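Local coordinates for protein alpha-glucosidase ([Eubacterium] rectale, PDB 6PNR) that probably hydrolyses alpha-sulfoquinovosides, such as those derived from sulfolipids, as a retaining glycoside hydrolase of family 31, at residues V38-G43 with G392-T397; F131-S136 with N166-T171. All coordinates share one frame; numbering follows the deposited sequence.

Contact 1: V38-G43 with G392-T397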
ATOM      1  N   VAL A  38       8.592 -12.614   0.912  1.00 35.99           N
ATOM      2  CA  VAL A  38       7.309 -13.181   0.506  1.00 39.26           C
ATOM      3  C   VAL A  38       6.550 -13.521   1.781  1.00 45.40           C
ATOM      4  O   VAL A  38       6.912 -14.464   2.494  1.00 48.41           O
ATOM      5  CB  VAL A  38       7.489 -14.419  -0.387  1.00 38.01           C
ATOM      6  CG1 VAL A  38       6.137 -15.012  -0.800  1.00 38.98           C
ATOM      7  CG2 VAL A  38       8.302 -14.072  -1.616  1.00 32.06           C
ATOM      8  N   ASP A  39       5.506 -12.745   2.077  1.00 41.10           N
ATOM      9  CA  ASP A  39       4.679 -12.932   3.271  1.00 46.78           C
ATOM     10  C   ASP A  39       3.376 -13.622   2.865  1.00 43.24           C
ATOM     11  O   ASP A  39       2.518 -13.006   2.228  1.00 43.92           O
ATOM     12  CB  ASP A  39       4.403 -11.583   3.935  1.00 50.19           C
ATOM     13  CG  ASP A  39       3.587 -11.706   5.212  1.00 57.78           C
ATOM     14  OD1 ASP A  39       3.452 -12.832   5.742  1.00 62.89           O
ATOM     15  OD2 ASP A  39       3.076 -10.669   5.681  1.00 59.00           O
ATOM     16  N   MET A  40       3.224 -14.889   3.243  1.00 38.71           N
ATOM     17  CA  MET A  40       2.084 -15.703   2.842  1.00 38.50           C
ATOM     18  C   MET A  40       1.081 -15.874   3.980  1.00 39.06           C
ATOM     19  O   MET A  40       1.463 -16.226   5.098  1.00 40.77           O
ATOM     20  CB  MET A  40       2.550 -17.075   2.389  1.00 39.22           C
ATOM     21  CG  MET A  40       1.410 -17.941   1.964  1.00 33.82           C
ATOM     22  SD  MET A  40       1.840 -19.669   1.939  1.00 55.47           S
ATOM     23  CE  MET A  40       0.289 -20.299   1.261  1.00 35.65           C
ATOM     24  N   TYR A  41      -0.208 -15.674   3.685  1.00 32.33           N
ATOM     25  CA  TYR A  41      -1.250 -15.933   4.688  1.00 29.15           C
ATOM     26  C   TYR A  41      -2.477 -16.475   3.962  1.00 28.82           C
ATOM     27  O   TYR A  41      -3.181 -15.717   3.290  1.00 28.49           O
ATOM     28  CB  TYR A  41      -1.588 -14.678   5.479  1.00 29.75           C
ATOM     29  CG  TYR A  41      -2.639 -14.907   6.543  1.00 29.25           C
ATOM     30  CD1 TYR A  41      -2.307 -15.473   7.768  1.00 32.04           C
ATOM     31  CD2 TYR A  41      -3.961 -14.555   6.320  1.00 30.43           C
ATOM     32  CE1 TYR A  41      -3.273 -15.681   8.745  1.00 37.09           C
ATOM     33  CE2 TYR A  41      -4.928 -14.754   7.287  1.00 30.53           C
ATOM     34  CZ  TYR A  41      -4.584 -15.322   8.491  1.00 35.70           C
ATOM     35  OH  TYR A  41      -5.567 -15.523   9.429  1.00 36.67           O
ATOM     36  N   ARG A  42      -2.708 -17.778   4.096  1.00 27.15           N
ATOM     37  CA  ARG A  42      -3.882 -18.457   3.550  1.00 28.22           C
ATOM     38  C   ARG A  42      -4.079 -18.164   2.062  1.00 29.88           C
ATOM     39  O   ARG A  42      -5.173 -17.816   1.609  1.00 30.13           O
ATOM     40  CB  ARG A  42      -5.131 -18.097   4.356  1.00 27.65           C
ATOM     41  CG  ARG A  42      -5.046 -18.648   5.783  1.00 27.46           C
ATOM     42  CD  ARG A  42      -6.122 -18.096   6.676  1.00 33.07           C
ATOM     43  NE  ARG A  42      -6.034 -18.622   8.042  1.00 32.84           N
ATOM     44  CZ  ARG A  42      -7.006 -18.476   8.933  1.00 40.30           C
ATOM     45  NH1 ARG A  42      -8.119 -17.838   8.586  1.00 36.44           N
ATOM     46  NH2 ARG A  42      -6.880 -18.976  10.155  1.00 39.32           N
ATOM     47  N   GLY A  43      -3.010 -18.345   1.292  1.00 30.26           N
ATOM     48  CA  GLY A  43      -3.081 -18.200  -0.147  1.00 28.74           C
ATOM     49  C   GLY A  43      -2.925 -16.785  -0.650  1.00 25.07           C
ATOM     50  O   GLY A  43      -2.914 -16.577  -1.868  1.00 25.12           O
ATOM     51  N   GLY A 392      -4.407 -24.739  -6.467  1.00 28.18           N
ATOM     52  CA  GLY A 392      -3.133 -24.727  -7.158  1.00 27.76           C
ATOM     53  C   GLY A 392      -2.285 -23.498  -6.886  1.00 27.10           C
ATOM     54  O   GLY A 392      -1.161 -23.429  -7.397  1.00 28.09           O
ATOM     55  N   GLU A 393      -2.771 -22.540  -6.088  1.00 27.14           N
ATOM     56  CA  GLU A 393      -2.101 -21.256  -5.875  1.00 28.02           C
ATOM     57  C   GLU A 393      -1.339 -21.168  -4.562  1.00 27.07           C
ATOM     58  O   GLU A 393      -0.705 -20.139  -4.304  1.00 26.43           O
ATOM     59  CB  GLU A 393      -3.111 -20.094  -5.903  1.00 23.89           C
ATOM     60  CG  GLU A 393      -4.177 -20.156  -6.981  1.00 27.07           C
ATOM     61  CD  GLU A 393      -5.398 -20.964  -6.549  1.00 30.59           C
ATOM     62  OE1 GLU A 393      -5.313 -21.654  -5.512  1.00 31.14           O
ATOM     63  OE2 GLU A 393      -6.437 -20.903  -7.242  1.00 26.50           O
ATOM     64  N   TYR A 394      -1.399 -22.192  -3.712  1.00 25.55           N
ATOM     65  CA  TYR A 394      -1.035 -22.032  -2.306  1.00 30.43           C
ATOM     66  C   TYR A 394       0.342 -22.584  -1.967  1.00 29.39           C
ATOM     67  O   TYR A 394       0.590 -22.888  -0.796  1.00 33.35           O
ATOM     68  CB  TYR A 394      -2.054 -22.727  -1.400  1.00 25.60           C
ATOM     69  CG  TYR A 394      -3.305 -21.953  -1.043  1.00 27.94           C
ATOM     70  CD1 TYR A 394      -4.188 -21.544  -2.016  1.00 29.99           C
ATOM     71  CD2 TYR A 394      -3.631 -21.703   0.286  1.00 30.82           C
ATOM     72  CE1 TYR A 394      -5.348 -20.871  -1.689  1.00 30.34           C
ATOM     73  CE2 TYR A 394      -4.799 -21.041   0.627  1.00 28.93           C
ATOM     74  CZ  TYR A 394      -5.647 -20.621  -0.371  1.00 27.50           C
ATOM     75  OH  TYR A 394      -6.812 -19.954  -0.070  1.00 29.31           O
ATOM     76  N   LEU A 395       1.226 -22.765  -2.935  1.00 30.94           N
ATOM     77  CA  LEU A 395       2.521 -23.344  -2.564  1.00 27.82           C
ATOM     78  C   LEU A 395       3.342 -22.302  -1.814  1.00 30.98           C
ATOM     79  O   LEU A 395       3.619 -21.225  -2.364  1.00 28.48           O
ATOM     80  CB  LEU A 395       3.299 -23.856  -3.773  1.00 27.54           C
ATOM     81  CG  LEU A 395       4.601 -24.609  -3.425  1.00 28.13           C
ATOM     82  CD1 LEU A 395       4.304 -26.035  -3.002  1.00 29.94           C
ATOM     83  CD2 LEU A 395       5.577 -24.596  -4.593  1.00 29.46           C
ATOM     84  N   PRO A 396       3.755 -22.571  -0.582  1.00 27.80           N
ATOM     85  CA  PRO A 396       4.554 -21.593   0.163  1.00 32.99           C
ATOM     86  C   PRO A 396       5.976 -21.539  -0.369  1.00 32.01           C
ATOM     87  O   PRO A 396       6.407 -22.364  -1.172  1.00 31.36           O
ATOM     88  CB  PRO A 396       4.503 -22.101   1.606  1.00 35.22           C
ATOM     89  CG  PRO A 396       4.238 -23.562   1.478  1.00 33.12           C
ATOM     90  CD  PRO A 396       3.471 -23.784   0.202  1.00 29.11           C
ATOM     91  N   THR A 397       6.710 -20.523   0.085  1.00 32.65           N
ATOM     92  CA  THR A 397       8.088 -20.334  -0.339  1.00 35.12           C
ATOM     93  C   THR A 397       9.071 -20.332   0.821  1.00 43.45           C
ATOM     94  O   THR A 397      10.279 -20.226   0.589  1.00 38.14           O
ATOM     95  CB  THR A 397       8.239 -19.012  -1.098  1.00 37.32           C
ATOM     96  OG1 THR A 397       7.964 -17.922  -0.204  1.00 37.26           O
ATOM     97  CG2 THR A 397       7.303 -18.951  -2.291  1.00 35.35           C
TER
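Gly43 lies flat against the ring of Tyr394 where the hairpin turn between strands 29-41 and 44-56 of the N-terminal beta-sandwich meets the loop that follows strand 386-389 of the family 31 TIM barrel. The aromatic part of the contact is a CH-pi interaction: Gly43 CA sits 3.4 Å from the centroid of the Tyr394 ring, only 13° off the ring normal. A beta carbon on Gly43 would run into the ring, and the backbone angles there are ones that glycine adopts readily. Tyr394 is also stacked with Phe352, and its hydroxyl is hydrogen-bonded to Glu137, whose backbone pairs with Gly43, so the ring is fixed at its tip as well as over its face.

Van der Waals packing continues back along strand 29-41. Met40 reaches across with its chain extended (chi2 -161°, chi3 -175°), bringing SD to 3.6 Å from CB of Pro396 and passing this proline at a slant. Its terminal CE goes on to the backbone of Tyr394, 3.3 Å from the carbonyl O. Farther along, Val38 and Thr397 meet at about a right angle, beside Met409 of helix 408-429. The side chain of Tyr394 is about 7 Å from the bound aza-sugar inhibitor, and its ring meets Phe391, a pocket residue. At the end of the contact remote from Tyr394, Val38 CG1 rests 3.5 Å from Thr397 OG1.

Contact 2: F131-S136 with N166-T171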
ATOM      1  N   PHE A 131       2.008  -5.537 -13.887  1.00 27.83           N
ATOM      2  CA  PHE A 131       1.295  -6.770 -13.550  1.00 24.91           C
ATOM      3  C   PHE A 131       2.291  -7.796 -13.022  1.00 29.45           C
ATOM      4  O   PHE A 131       3.033  -8.413 -13.806  1.00 28.90           O
ATOM      5  CB  PHE A 131       0.527  -7.270 -14.766  1.00 26.35           C
ATOM      6  CG  PHE A 131      -0.553  -6.315 -15.206  1.00 29.88           C
ATOM      7  CD1 PHE A 131      -0.260  -5.245 -16.042  1.00 28.15           C
ATOM      8  CD2 PHE A 131      -1.854  -6.450 -14.735  1.00 30.41           C
ATOM      9  CE1 PHE A 131      -1.240  -4.347 -16.404  1.00 24.40           C
ATOM     10  CE2 PHE A 131      -2.845  -5.548 -15.111  1.00 25.89           C
ATOM     11  CZ  PHE A 131      -2.537  -4.501 -15.947  1.00 24.48           C
ATOM     12  N   PRO A 132       2.396  -7.939 -11.703  1.00 27.01           N
ATOM     13  CA  PRO A 132       3.129  -9.071 -11.125  1.00 27.13           C
ATOM     14  C   PRO A 132       2.537 -10.396 -11.577  1.00 27.74           C
ATOM     15  O   PRO A 132       1.321 -10.546 -11.692  1.00 30.06           O
ATOM     16  CB  PRO A 132       2.949  -8.868  -9.614  1.00 27.17           C
ATOM     17  CG  PRO A 132       2.820  -7.380  -9.481  1.00 28.70           C
ATOM     18  CD  PRO A 132       2.077  -6.909 -10.698  1.00 27.79           C
ATOM     19  N   ILE A 133       3.417 -11.361 -11.828  1.00 28.83           N
ATOM     20  CA  ILE A 133       3.038 -12.686 -12.315  1.00 25.65           C
ATOM     21  C   ILE A 133       3.290 -13.666 -11.174  1.00 30.33           C
ATOM     22  O   ILE A 133       4.414 -14.149 -10.991  1.00 26.88           O
ATOM     23  CB  ILE A 133       3.838 -13.068 -13.579  1.00 28.42           C
ATOM     24  CG1 ILE A 133       3.741 -11.964 -14.639  1.00 23.83           C
ATOM     25  CG2 ILE A 133       3.417 -14.464 -14.118  1.00 27.16           C
ATOM     26  CD1 ILE A 133       2.333 -11.645 -15.121  1.00 27.27           C
ATOM     27  N   TRP A 134       2.260 -13.918 -10.366  1.00 27.08           N
ATOM     28  CA  TRP A 134       2.389 -14.763  -9.182  1.00 26.74           C
ATOM     29  C   TRP A 134       0.990 -15.286  -8.895  1.00 29.79           C
ATOM     30  O   TRP A 134       0.094 -14.491  -8.596  1.00 30.04           O
ATOM     31  CB  TRP A 134       2.947 -13.964  -7.998  1.00 26.56           C
ATOM     32  CG  TRP A 134       3.288 -14.772  -6.770  1.00 27.97           C
ATOM     33  CD1 TRP A 134       2.538 -14.901  -5.634  1.00 28.92           C
ATOM     34  CD2 TRP A 134       4.478 -15.548  -6.552  1.00 26.42           C
ATOM     35  NE1 TRP A 134       3.187 -15.704  -4.723  1.00 26.74           N
ATOM     36  CE2 TRP A 134       4.376 -16.121  -5.266  1.00 30.09           C
ATOM     37  CE3 TRP A 134       5.611 -15.827  -7.326  1.00 27.60           C
ATOM     38  CZ2 TRP A 134       5.369 -16.948  -4.736  1.00 25.29           C
ATOM     39  CZ3 TRP A 134       6.602 -16.644  -6.792  1.00 28.54           C
ATOM     40  CH2 TRP A 134       6.475 -17.193  -5.515  1.00 25.85           C
ATOM     41  N   THR A 135       0.786 -16.593  -9.031  1.00 24.52           N
ATOM     42  CA  THR A 135      -0.548 -17.134  -8.791  1.00 27.31           C
ATOM     43  C   THR A 135      -0.869 -17.058  -7.300  1.00 25.76           C
ATOM     44  O   THR A 135      -0.008 -17.294  -6.448  1.00 26.85           O
ATOM     45  CB  THR A 135      -0.670 -18.571  -9.325  1.00 26.49           C
ATOM     46  OG1 THR A 135      -1.995 -19.068  -9.082  1.00 26.17           O
ATOM     47  CG2 THR A 135       0.358 -19.517  -8.699  1.00 25.46           C
ATOM     48  N   SER A 136      -2.095 -16.650  -6.984  1.00 25.53           N
ATOM     49  CA  SER A 136      -2.482 -16.474  -5.587  1.00 23.55           C
ATOM     50  C   SER A 136      -3.997 -16.361  -5.533  1.00 26.64           C
ATOM     51  O   SER A 136      -4.669 -16.286  -6.563  1.00 23.72           O
ATOM     52  CB  SER A 136      -1.826 -15.229  -4.968  1.00 23.07           C
ATOM     53  OG  SER A 136      -2.465 -14.033  -5.412  1.00 29.04           O
ATOM     54  N   ASN A 166      -5.714 -15.868 -10.000  1.00 23.82           N
ATOM     55  CA  ASN A 166      -5.394 -17.291  -9.926  1.00 28.36           C
ATOM     56  C   ASN A 166      -4.534 -17.745 -11.096  1.00 25.80           C
ATOM     57  O   ASN A 166      -3.872 -18.785 -11.004  1.00 23.56           O
ATOM     58  CB  ASN A 166      -6.673 -18.140  -9.910  1.00 26.05           C
ATOM     59  CG  ASN A 166      -7.649 -17.729  -8.815  1.00 29.30           C
ATOM     60  OD1 ASN A 166      -8.494 -16.848  -9.011  1.00 30.75           O
ATOM     61  ND2 ASN A 166      -7.559 -18.391  -7.671  1.00 28.34           N
ATOM     62  N   TYR A 167      -4.542 -17.002 -12.196  1.00 24.90           N
ATOM     63  CA  TYR A 167      -3.944 -17.455 -13.453  1.00 24.62           C
ATOM     64  C   TYR A 167      -3.215 -16.286 -14.095  1.00 23.65           C
ATOM     65  O   TYR A 167      -3.731 -15.640 -15.017  1.00 25.81           O
ATOM     66  CB  TYR A 167      -5.021 -18.033 -14.377  1.00 24.85           C
ATOM     67  CG  TYR A 167      -4.545 -18.502 -15.751  1.00 24.41           C
ATOM     68  CD1 TYR A 167      -3.204 -18.518 -16.085  1.00 25.95           C
ATOM     69  CD2 TYR A 167      -5.449 -18.944 -16.697  1.00 27.34           C
ATOM     70  CE1 TYR A 167      -2.775 -18.923 -17.333  1.00 27.34           C
ATOM     71  CE2 TYR A 167      -5.027 -19.361 -17.958  1.00 32.19           C
ATOM     72  CZ  TYR A 167      -3.688 -19.345 -18.262  1.00 34.94           C
ATOM     73  OH  TYR A 167      -3.239 -19.756 -19.500  1.00 39.60           O
ATOM     74  N   PRO A 168      -2.007 -15.982 -13.634  1.00 24.84           N
ATOM     75  CA  PRO A 168      -1.154 -15.040 -14.360  1.00 25.71           C
ATOM     76  C   PRO A 168      -0.312 -15.791 -15.381  1.00 29.97           C
ATOM     77  O   PRO A 168      -0.166 -17.013 -15.322  1.00 26.85           O
ATOM     78  CB  PRO A 168      -0.277 -14.430 -13.249  1.00 29.14           C
ATOM     79  CG  PRO A 168      -0.129 -15.552 -12.227  1.00 28.90           C
ATOM     80  CD  PRO A 168      -1.335 -16.501 -12.415  1.00 26.01           C
ATOM     81  N   GLN A 169       0.233 -15.036 -16.344  1.00 26.05           N
ATOM     82  CA  GLN A 169       1.133 -15.690 -17.280  1.00 25.03           C
ATOM     83  C   GLN A 169       2.110 -14.656 -17.814  1.00 27.49           C
ATOM     84  O   GLN A 169       1.700 -13.524 -18.105  1.00 25.23           O
ATOM     85  CB  GLN A 169       0.377 -16.358 -18.445  1.00 30.10           C
ATOM     86  CG  GLN A 169       1.207 -17.387 -19.201  1.00 26.94           C
ATOM     87  CD  GLN A 169       0.431 -18.104 -20.294  1.00 29.87           C
ATOM     88  OE1 GLN A 169      -0.557 -18.790 -20.026  1.00 30.99           O
ATOM     89  NE2 GLN A 169       0.875 -17.940 -21.543  1.00 28.14           N
ATOM     90  N   PRO A 170       3.393 -14.999 -17.944  1.00 25.31           N
ATOM     91  CA  PRO A 170       4.368 -14.037 -18.468  1.00 28.01           C
ATOM     92  C   PRO A 170       4.344 -13.988 -19.992  1.00 29.00           C
ATOM     93  O   PRO A 170       5.323 -14.319 -20.665  1.00 29.31           O
ATOM     94  CB  PRO A 170       5.689 -14.585 -17.911  1.00 28.06           C
ATOM     95  CG  PRO A 170       5.481 -16.092 -17.976  1.00 29.22           C
ATOM     96  CD  PRO A 170       4.037 -16.271 -17.544  1.00 30.99           C
ATOM     97  N   THR A 171       3.205 -13.555 -20.537  1.00 26.22           N
ATOM     98  CA  THR A 171       2.913 -13.572 -21.966  1.00 26.98           C
ATOM     99  C   THR A 171       1.984 -12.400 -22.247  1.00 30.79           C
ATOM    100  O   THR A 171       1.004 -12.210 -21.517  1.00 27.36           O
ATOM    101  CB  THR A 171       2.224 -14.883 -22.362  1.00 24.93           C
ATOM    102  OG1 THR A 171       2.856 -15.983 -21.685  1.00 29.92           O
ATOM    103  CG2 THR A 171       2.263 -15.100 -23.882  1.00 26.50           C
TER
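Pro168 presses its ring against the backbone of Ile133, Trp134 and Thr135, so that two chain segments running in nearly opposite directions meet through a proline in place of paired backbone amides. CG of Pro168 lies 3.4 Å from Trp134 N and nearly as close to Thr135 N, while CD faces CA and CB of Thr135. The Thr135 amide is hydrogen-bonded instead to the side chain of Asn413. The contact joins edge strand 130-133 of one antiparallel sheet of the N-terminal beta-sandwich to strand 168-174 of the other.

The one hydrogen bond between the segments comes from a side chain. Thr135 OG1, anti to its own backbone N (chi1 -180°), donates to Asn166 O at 2.7 Å. It approaches from above the carbonyl plane, 48° out of it, with a C=O...donor angle of 121°. Close by, Asn166 CA makes a CA-H...O contact of 3.6 Å with Ser136 O. The Asn166 amide bonds to Glu393, which salt-bridges the pocket residue Arg441; Asn166 also touches Arg441, consistent with a second-shell position.

Ile133 closes the other end with its two branches. CG2 lies 3.8 Å from Pro168 CB and about as far from Pro170 CD, whereas CD1 reaches Gln169 O at 3.6 Å. Pro170 is the centre of an inverse gamma turn, at which the chain bends a corner. The Gln169 side chain starts away from residues 131-136, and its amide is held from both ends: OE1 accepts from Tyr167 OH and Gln448 NE2, and NE2 donates to Thr171 OG1 at 2.8 Å, almost within the amide plane.

Around this buried contact, strand 188-194 pairs with Phe131 and Ile133, helix 408-429 packs on Trp134 and Thr135, and helix 447-450 lies against Tyr167.

Overall arrangement
From the N terminus, strand 29-41 leads into residues 38-43, the first side of contact 1. Much later, the chain enters contact 2 at the end of strand 130-133 and closes a short loop, containing helix 147-156, when residues 166-171 return into strand 168-174. Contact 2 thereby joins an edge strand of one N-terminal antiparallel sheet to a strand of the other. The chain then enters the TIM barrel, and residues 392-397 close the far larger loop of contact 1, within which contact 2 is nested. The two contacts touch through Glu393, which reaches Asn166 and Thr135, and through Gly43 against Ser136, tying sandwich and barrel together near the inhibitor.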